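Local coordinates for cyclic nucleotide-binding protein (Ruegeria pomeroyi, PDB 3FX3) that probably acts as a DNA-binding transcription regulator of the Crp family, pairing a cyclic nucleotide-binding domain with a helix-turn-helix domain, at residues Q156-F161 against R197-L202. Sequence-based numbering, arbitrary orientation.
With PO4 (phosphate ion), chain H.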
loop_
_atom_site.group_PDB
_atom_site.type_symbol
_atom_site.label_atom_id
_atom_site.label_comp_id
_atom_site.label_asym_id
_atom_site.label_seq_id
_atom_site.Cartn_x
_atom_site.Cartn_y
_atom_site.Cartn_z
ATOM N N GLN B 156 -20.759 -3.646 0.228
ATOM C CA GLN B 156 -19.733 -4.667 0.425
ATOM C C GLN B 156 -18.484 -4.063 1.037
ATOM O O GLN B 156 -17.853 -4.672 1.899
ATOM C CB GLN B 156 -19.392 -5.396 -0.886
ATOM C CG GLN B 156 -20.489 -6.376 -1.307
ATOM C CD GLN B 156 -20.211 -7.065 -2.620
ATOM O OE1 GLN B 156 -19.967 -6.413 -3.629
ATOM N NE2 GLN B 156 -20.269 -8.396 -2.617
ATOM N N ARG B 157 -18.132 -2.861 0.601
ATOM C CA ARG B 157 -16.941 -2.204 1.142
ATOM C C ARG B 157 -17.103 -1.888 2.613
ATOM O O ARG B 157 -16.158 -2.012 3.359
ATOM C CB ARG B 157 -16.595 -0.952 0.353
ATOM C CG ARG B 157 -16.125 -1.247 -1.098
ATOM C CD ARG B 157 -16.082 0.054 -1.906
ATOM N NE ARG B 157 -15.121 0.920 -1.281
ATOM C CZ ARG B 157 -15.228 2.221 -1.070
ATOM N NH1 ARG B 157 -16.265 2.939 -1.462
ATOM N NH2 ARG B 157 -14.228 2.800 -0.467
ATOM N N VAL B 158 -18.315 -1.531 3.035
ATOM C CA VAL B 158 -18.568 -1.226 4.451
ATOM C C VAL B 158 -18.531 -2.512 5.278
ATOM O O VAL B 158 -17.970 -2.534 6.394
ATOM C CB VAL B 158 -19.908 -0.484 4.628
ATOM C CG1 VAL B 158 -20.268 -0.311 6.121
ATOM C CG2 VAL B 158 -19.834 0.857 3.911
ATOM N N ALA B 159 -19.111 -3.581 4.719
ATOM C CA ALA B 159 -19.046 -4.911 5.343
ATOM C C ALA B 159 -17.588 -5.277 5.622
ATOM O O ALA B 159 -17.227 -5.718 6.701
ATOM C CB ALA B 159 -19.692 -5.963 4.423
ATOM N N GLU B 160 -16.758 -5.058 4.624
ATOM C CA GLU B 160 -15.330 -5.341 4.701
ATOM C C GLU B 160 -14.628 -4.519 5.791
ATOM O O GLU B 160 -13.771 -5.009 6.557
ATOM C CB GLU B 160 -14.741 -5.008 3.330
ATOM C CG GLU B 160 -13.495 -5.695 3.005
ATOM C CD GLU B 160 -13.667 -7.213 2.774
ATOM O OE1 GLU B 160 -14.328 -7.640 1.778
ATOM O OE2 GLU B 160 -13.080 -7.965 3.590
ATOM N N PHE B 161 -14.977 -3.240 5.837
ATOM C CA PHE B 161 -14.482 -2.360 6.875
ATOM C C PHE B 161 -14.889 -2.871 8.274
ATOM O O PHE B 161 -14.075 -2.995 9.175
ATOM C CB PHE B 161 -14.979 -0.930 6.591
ATOM C CG PHE B 161 -14.656 0.048 7.677
ATOM C CD1 PHE B 161 -13.413 0.654 7.721
ATOM C CD2 PHE B 161 -15.592 0.358 8.652
ATOM C CE1 PHE B 161 -13.092 1.551 8.730
ATOM C CE2 PHE B 161 -15.280 1.278 9.655
ATOM C CZ PHE B 161 -14.016 1.864 9.682
ATOM N N ARG B 197 -27.082 4.327 2.991
ATOM C CA ARG B 197 -27.633 3.255 2.167
ATOM C C ARG B 197 -26.900 1.949 2.452
ATOM O O ARG B 197 -27.536 0.906 2.609
ATOM C CB ARG B 197 -27.484 3.562 0.676
ATOM C CG ARG B 197 -28.352 4.708 0.172
ATOM C CD ARG B 197 -28.489 4.688 -1.378
ATOM N NE ARG B 197 -27.385 5.382 -2.069
ATOM C CZ ARG B 197 -27.236 6.714 -2.152
ATOM N NH1 ARG B 197 -26.186 7.212 -2.813
ATOM N NH2 ARG B 197 -28.109 7.552 -1.576
ATOM N N ALA B 198 -25.570 2.008 2.535
ATOM C CA ALA B 198 -24.805 0.791 2.769
ATOM C C ALA B 198 -25.251 0.158 4.074
ATOM O O ALA B 198 -25.528 -1.037 4.112
ATOM C CB ALA B 198 -23.282 1.041 2.761
ATOM N N PHE B 199 -25.339 0.955 5.133
ATOM C CA PHE B 199 -25.801 0.435 6.421
ATOM C C PHE B 199 -27.197 -0.165 6.302
ATOM O O PHE B 199 -27.498 -1.192 6.922
ATOM C CB PHE B 199 -25.848 1.530 7.494
ATOM C CG PHE B 199 -24.510 1.950 8.022
ATOM C CD1 PHE B 199 -23.519 1.025 8.293
ATOM C CD2 PHE B 199 -24.273 3.273 8.316
ATOM C CE1 PHE B 199 -22.303 1.418 8.798
ATOM C CE2 PHE B 199 -23.053 3.681 8.840
ATOM C CZ PHE B 199 -22.065 2.746 9.068
ATOM N N SER B 200 -28.053 0.479 5.517
ATOM C CA SER B 200 -29.420 -0.001 5.374
ATOM C C SER B 200 -29.416 -1.399 4.747
ATOM O O SER B 200 -29.993 -2.341 5.295
ATOM C CB SER B 200 -30.235 0.954 4.527
ATOM O OG SER B 200 -31.570 0.520 4.498
ATOM N N ARG B 201 -28.742 -1.534 3.614
ATOM C CA ARG B 201 -28.568 -2.834 2.990
ATOM C C ARG B 201 -28.027 -3.898 3.953
ATOM O O ARG B 201 -28.480 -5.038 3.924
ATOM C CB ARG B 201 -27.626 -2.718 1.800
ATOM C CG ARG B 201 -28.270 -2.070 0.597
ATOM C CD ARG B 201 -27.241 -1.818 -0.502
ATOM N NE ARG B 201 -27.750 -2.171 -1.826
ATOM C CZ ARG B 201 -28.736 -1.531 -2.457
ATOM N NH1 ARG B 201 -29.120 -1.943 -3.656
ATOM N NH2 ARG B 201 -29.349 -0.482 -1.895
ATOM N N LEU B 202 -27.074 -3.525 4.805
ATOM C CA LEU B 202 -26.373 -4.503 5.649
ATOM C C LEU B 202 -27.232 -5.011 6.802
ATOM O O LEU B 202 -26.865 -5.990 7.465
ATOM C CB LEU B 202 -25.030 -3.952 6.165
ATOM C CG LEU B 202 -23.929 -3.708 5.117
ATOM C CD1 LEU B 202 -22.673 -3.119 5.755
ATOM C CD2 LEU B 202 -23.582 -4.975 4.342
HETATM P P PO4 H . -24.418 3.829 -3.764
HETATM O O1 PO4 H . -23.952 5.253 -3.985
HETATM O O2 PO4 H . -25.922 3.832 -3.635
HETATM O O3 PO4 H . -23.843 3.235 -2.492
HETATM O O4 PO4 H . -24.021 2.972 -4.945
#
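In the apolar core of the Crp-like helix-turn-helix domain, Val158 meets Ala198, Phe199 and Leu202. Its CG1, anti to the backbone N (chi1 173°), touches both Leu202 CD1 and Phe199 CE1, 3.7 Å from the former. CG2 rests 3.6 Å from Ala198 CB. A beta-branched residue can thus touch three neighbours at once, one methyl serving two of them. Ala198, with no side chain beyond CB, suits a close approach, Val158 CA and Ala198 CA being 6.8 Å apart. The CB of Phe199 points away from helix 154-165, yet its ring comes back to Val158 CG1, which lies oblique to it, the two side chains crossing at about a right angle. Helix 192-203, by its place in the domain probably the recognition helix, crosses the 156-161 segment at -77°, with the axes 9.3 Å apart. One turn on from Ala198, Leu202 divides its methyls between the backbone N of Ala159 (CD1) and its CB (CD2, 4.0 Å). Leu222 of helix 219-227 touches Ala159; Tyr225 and Val207 touch Leu202. Exposed Arg197 holds a phosphate ion, probably from the crystallisation liquor, by hydrogen bonds from NE to O2 (2.6 Å) and, longer but nearly straight, from NH1 to O1; Ser194 OG is also hydrogen-bonded to it.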